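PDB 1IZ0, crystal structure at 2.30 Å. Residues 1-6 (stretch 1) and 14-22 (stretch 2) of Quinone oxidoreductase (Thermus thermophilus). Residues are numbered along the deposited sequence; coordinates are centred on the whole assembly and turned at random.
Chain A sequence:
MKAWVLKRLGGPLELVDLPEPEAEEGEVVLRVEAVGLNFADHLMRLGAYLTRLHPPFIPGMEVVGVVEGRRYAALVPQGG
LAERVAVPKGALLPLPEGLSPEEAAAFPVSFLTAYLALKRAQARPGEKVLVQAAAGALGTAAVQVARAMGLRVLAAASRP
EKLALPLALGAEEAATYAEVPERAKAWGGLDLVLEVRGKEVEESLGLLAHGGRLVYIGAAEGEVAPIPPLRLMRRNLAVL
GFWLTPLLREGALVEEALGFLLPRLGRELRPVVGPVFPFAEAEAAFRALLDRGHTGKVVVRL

Stretch 1 (1-6) MKAWVL
Stretch 2 14-22: ELVDLPEPE

The chain's first residues and residues 14-22 form an antiparallel β-ladder, closed at its open end by a charged clasp on the N-terminus, with apolar side chains packed on both faces. The strand that begins at Lys2 and the one that runs through Glu14 to Asp17 have N-to-C directions 135° apart, a marked twist, and their axes approach to 4.6 Å. Register follows a simple rule: paired residue numbers sum to 19, so Lys2 faces Asp17, Ala3 faces Val16, Trp4 faces Leu15 and Val5 faces Glu14.

Build both strands extended, with phi/psi of -85/149, -167/155, -98/130 and -126/139 for Lys2 to Val5 in order, and -134/130, -79/116, -134/164 and -99/130 for Glu14 to Asp17. The hydrogen-bonded pairs are wide, with CA atoms 5.4 Å apart for Ala3 and Val16 and 5.2 Å for Val5 and Glu14. Each makes two bonds: Ala3 N to Val16 O and Val16 N to Ala3 O, both 2.8 Å; Val5 N to Glu14 O, 3.0 Å, and Glu14 N to Val5 O, 2.9 Å. The alternate pairs narrow to 4.6 Å between the CA atoms of Lys2 and Asp17 and 4.7 Å between those of Trp4 and Leu15. There CA-H...O contacts supplement the ladder, such as Lys2 CA to Val16 O at 3.3 Å and Trp4 CA to Glu14 O at 3.4 Å.

Beyond the strand pairs, Leu18 N donates to Met1 O at 2.7 Å, and Met1 N donates to Leu18 O at 2.6 Å. The terminal amine also forms a salt bridge with Glu20 OE2, 3.2 Å from Met1 N. Glu20 starts away from stretch 1, but its m, m rotamer, with chi3 at -57°, brings the carboxylate back to the amine.

Met1 is selenomethionine, p, t, t, an extended arm that sets SE 3.6 Å from Pro21 CD and CE 4.4 Å from Leu18 CB. Leu18 (m, t) reaches the face carrying Ala3 and Val5: its CD1 lies 4.1 Å from Ala3 CB and 4.0 Å from CG2 of Val5 (t), joining two residues of one strand through a single methyl.

On the face shared by Lys2, Trp4, Leu15 and Asp17, the indole is the platform. With chi1 m and chi2 100°, Trp4 turns its six-membered ring beneath Leu15 (t, m), whose CB sits 3.9 Å from the centroid of that Trp4 ring, 15° off the normal: a CH-pi contact over the face. Lys2, p then all t, instead leads its amine away.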

HETATM    1  N   MSE A   1      24.468 -14.388   7.583  1.00 30.41           N
HETATM    2  CA  MSE A   1      24.045 -13.083   6.994  1.00 30.96           C
HETATM    3  C   MSE A   1      23.550 -12.130   8.071  1.00 30.50           C
HETATM    4  O   MSE A   1      23.168 -12.552   9.163  1.00 29.86           O
HETATM    5  CB  MSE A   1      22.913 -13.296   5.992  1.00 33.28           C
HETATM    6  CG  MSE A   1      21.659 -13.866   6.623  1.00 34.05           C
HETATM    7 SE   MSE A   1      20.134 -13.838   5.435  1.00 40.76          SE
HETATM    8  CE  MSE A   1      18.749 -14.211   6.729  1.00 35.76           C
ATOM      9  N   LYS A   2      23.550 -10.844   7.752  1.00 29.44           N
ATOM     10  CA  LYS A   2      23.076  -9.839   8.683  1.00 29.80           C
ATOM     11  C   LYS A   2      21.562  -9.744   8.519  1.00 28.29           C
ATOM     12  O   LYS A   2      21.030  -9.967   7.430  1.00 26.93           O
ATOM     13  CB  LYS A   2      23.747  -8.489   8.390  1.00 32.62           C
ATOM     14  CG  LYS A   2      23.526  -7.968   6.972  1.00 37.08           C
ATOM     15  CD  LYS A   2      24.263  -6.637   6.708  1.00 39.65           C
ATOM     16  CE  LYS A   2      23.952  -6.098   5.305  1.00 40.87           C
ATOM     17  NZ  LYS A   2      24.663  -4.827   4.969  1.00 40.63           N
ATOM     18  N   ALA A   3      20.861  -9.429   9.600  1.00 26.59           N
ATOM     19  CA  ALA A   3      19.411  -9.313   9.531  1.00 25.06           C
ATOM     20  C   ALA A   3      18.864  -8.650  10.775  1.00 23.86           C
ATOM     21  O   ALA A   3      19.485  -8.695  11.837  1.00 23.96           O
ATOM     22  CB  ALA A   3      18.782 -10.694   9.369  1.00 24.33           C
ATOM     23  N   TRP A   4      17.696  -8.030  10.637  1.00 21.54           N
ATOM     24  CA  TRP A   4      17.049  -7.386  11.766  1.00 21.26           C
ATOM     25  C   TRP A   4      16.007  -8.341  12.320  1.00 21.91           C
ATOM     26  O   TRP A   4      15.187  -8.892  11.580  1.00 19.55           O
ATOM     27  CB  TRP A   4      16.386  -6.070  11.350  1.00 20.79           C
ATOM     28  CG  TRP A   4      17.370  -4.967  11.091  1.00 22.82           C
ATOM     29  CD1 TRP A   4      17.826  -4.536   9.877  1.00 22.96           C
ATOM     30  CD2 TRP A   4      18.022  -4.154  12.075  1.00 24.52           C
ATOM     31  NE1 TRP A   4      18.718  -3.501  10.044  1.00 22.55           N
ATOM     32  CE2 TRP A   4      18.856  -3.245  11.382  1.00 23.64           C
ATOM     33  CE3 TRP A   4      17.981  -4.104  13.476  1.00 24.14           C
ATOM     34  CZ2 TRP A   4      19.645  -2.294  12.043  1.00 24.27           C
ATOM     35  CZ3 TRP A   4      18.768  -3.154  14.135  1.00 25.30           C
ATOM     36  CH2 TRP A   4      19.587  -2.262  13.414  1.00 24.12           C
ATOM     37  N   VAL A   5      16.054  -8.551  13.628  1.00 22.93           N
ATOM     38  CA  VAL A   5      15.118  -9.452  14.272  1.00 24.15           C
ATOM     39  C   VAL A   5      14.406  -8.763  15.418  1.00 23.89           C
ATOM     40  O   VAL A   5      15.013  -8.006  16.177  1.00 24.41           O
ATOM     41  CB  VAL A   5      15.840 -10.703  14.812  1.00 24.47           C
ATOM     42  CG1 VAL A   5      14.829 -11.662  15.433  1.00 27.02           C
ATOM     43  CG2 VAL A   5      16.588 -11.391  13.681  1.00 24.43           C
ATOM     44  N   LEU A   6      13.111  -9.026  15.526  1.00 24.75           N
ATOM     45  CA  LEU A   6      12.285  -8.463  16.585  1.00 25.30           C
ATOM     46  C   LEU A   6      12.029  -9.628  17.540  1.00 25.61           C
ATOM     47  O   LEU A   6      11.320 -10.574  17.198  1.00 25.27           O
ATOM     48  CB  LEU A   6      10.977  -7.935  15.982  1.00 26.30           C
ATOM     49  CG  LEU A   6       9.972  -7.068  16.764  1.00 27.50           C
ATOM     50  CD1 LEU A   6       8.984  -7.944  17.476  1.00 26.88           C
ATOM     51  CD2 LEU A   6      10.695  -6.139  17.720  1.00 27.80           C
ATOM     52  N   GLU A  14      16.925  -5.840  16.495  1.00 25.49           N
ATOM     53  CA  GLU A  14      18.323  -6.148  16.760  1.00 26.09           C
ATOM     54  C   GLU A  14      19.053  -6.616  15.506  1.00 24.85           C
ATOM     55  O   GLU A  14      18.577  -7.496  14.789  1.00 25.59           O
ATOM     56  CB  GLU A  14      18.459  -7.217  17.852  1.00 28.90           C
ATOM     57  CG  GLU A  14      19.915  -7.471  18.237  1.00 32.21           C
ATOM     58  CD  GLU A  14      20.099  -8.666  19.154  1.00 35.75           C
ATOM     59  OE1 GLU A  14      21.266  -9.009  19.451  1.00 35.82           O
ATOM     60  OE2 GLU A  14      19.084  -9.261  19.578  1.00 37.00           O
ATOM     61  N   LEU A  15      20.204  -6.009  15.240  1.00 24.55           N
ATOM     62  CA  LEU A  15      21.020  -6.374  14.092  1.00 25.28           C
ATOM     63  C   LEU A  15      21.760  -7.642  14.514  1.00 26.80           C
ATOM     64  O   LEU A  15      22.563  -7.623  15.446  1.00 25.49           O
ATOM     65  CB  LEU A  15      22.000  -5.246  13.769  1.00 25.60           C
ATOM     66  CG  LEU A  15      22.859  -5.337  12.501  1.00 27.86           C
ATOM     67  CD1 LEU A  15      23.943  -6.390  12.679  1.00 29.45           C
ATOM     68  CD2 LEU A  15      21.975  -5.657  11.309  1.00 26.33           C
ATOM     69  N   VAL A  16      21.477  -8.742  13.826  1.00 27.12           N
ATOM     70  CA  VAL A  16      22.075 -10.024  14.161  1.00 29.38           C
ATOM     71  C   VAL A  16      22.612 -10.793  12.958  1.00 30.96           C
ATOM     72  O   VAL A  16      22.296 -10.484  11.809  1.00 30.89           O
ATOM     73  CB  VAL A  16      21.026 -10.909  14.888  1.00 31.17           C
ATOM     74  CG1 VAL A  16      21.507 -12.342  14.996  1.00 32.64           C
ATOM     75  CG2 VAL A  16      20.754 -10.349  16.275  1.00 31.28           C
ATOM     76  N   ASP A  17      23.444 -11.791  13.241  1.00 31.51           N
ATOM     77  CA  ASP A  17      24.000 -12.652  12.210  1.00 33.06           C
ATOM     78  C   ASP A  17      23.144 -13.907  12.229  1.00 32.61           C
ATOM     79  O   ASP A  17      22.910 -14.473  13.290  1.00 32.82           O
ATOM     80  CB  ASP A  17      25.443 -13.027  12.536  1.00 35.94           C
ATOM     81  CG  ASP A  17      26.400 -11.881  12.329  1.00 39.67           C
ATOM     82  OD1 ASP A  17      26.546 -11.433  11.171  1.00 42.14           O
ATOM     83  OD2 ASP A  17      27.007 -11.425  13.322  1.00 42.78           O
ATOM     84  N   LEU A  18      22.663 -14.328  11.067  1.00 32.76           N
ATOM     85  CA  LEU A  18      21.839 -15.528  10.982  1.00 33.74           C
ATOM     86  C   LEU A  18      22.349 -16.436   9.880  1.00 34.13           C
ATOM     87  O   LEU A  18      23.102 -16.006   9.011  1.00 33.10           O
ATOM     88  CB  LEU A  18      20.376 -15.168  10.694  1.00 33.53           C
ATOM     89  CG  LEU A  18      19.605 -14.429  11.793  1.00 34.88           C
ATOM     90  CD1 LEU A  18      18.158 -14.229  11.334  1.00 33.77           C
ATOM     91  CD2 LEU A  18      19.656 -15.232  13.104  1.00 32.46           C
ATOM     92  N   PRO A  19      21.951 -17.716   9.911  1.00 36.25           N
ATOM     93  CA  PRO A  19      22.378 -18.677   8.891  1.00 38.08           C
ATOM     94  C   PRO A  19      21.762 -18.302   7.548  1.00 39.69           C
ATOM     95  O   PRO A  19      20.686 -17.705   7.497  1.00 40.26           O
ATOM     96  CB  PRO A  19      21.831 -20.003   9.416  1.00 37.62           C
ATOM     97  CG  PRO A  19      21.801 -19.792  10.910  1.00 36.46           C
ATOM     98  CD  PRO A  19      21.251 -18.400  11.012  1.00 35.94           C
ATOM     99  N   GLU A  20      22.450 -18.645   6.467  1.00 42.31           N
ATOM    100  CA  GLU A  20      21.954 -18.354   5.133  1.00 44.86           C
ATOM    101  C   GLU A  20      20.654 -19.110   4.902  1.00 44.69           C
ATOM    102  O   GLU A  20      20.520 -20.266   5.295  1.00 44.12           O
ATOM    103  CB  GLU A  20      22.977 -18.778   4.081  1.00 47.86           C
ATOM    104  CG  GLU A  20      24.259 -17.976   4.107  1.00 51.84           C
ATOM    105  CD  GLU A  20      24.022 -16.509   3.803  1.00 53.88           C
ATOM    106  OE1 GLU A  20      23.471 -16.211   2.722  1.00 54.39           O
ATOM    107  OE2 GLU A  20      24.390 -15.659   4.646  1.00 56.05           O
ATOM    108  N   PRO A  21      19.670 -18.457   4.275  1.00 44.80           N
ATOM    109  CA  PRO A  21      18.392 -19.119   4.013  1.00 45.12           C
ATOM    110  C   PRO A  21      18.590 -20.314   3.078  1.00 46.15           C
ATOM    111  O   PRO A  21      19.419 -20.268   2.161  1.00 45.02           O
ATOM    112  CB  PRO A  21      17.558 -18.015   3.364  1.00 44.41           C
ATOM    113  CG  PRO A  21      18.116 -16.763   3.983  1.00 43.67           C
ATOM    114  CD  PRO A  21      19.601 -17.024   3.939  1.00 43.86           C
ATOM    115  N   GLU A  22      17.839 -21.382   3.324  1.00 46.62           N
ATOM    116  CA  GLU A  22      17.915 -22.578   2.493  1.00 46.96           C
ATOM    117  C   GLU A  22      16.610 -22.679   1.711  1.00 46.78           C
ATOM    118  O   GLU A  22      15.528 -22.771   2.298  1.00 46.23           O
ATOM    119  CB  GLU A  22      18.107 -23.813   3.363  1.00 47.87           C
TER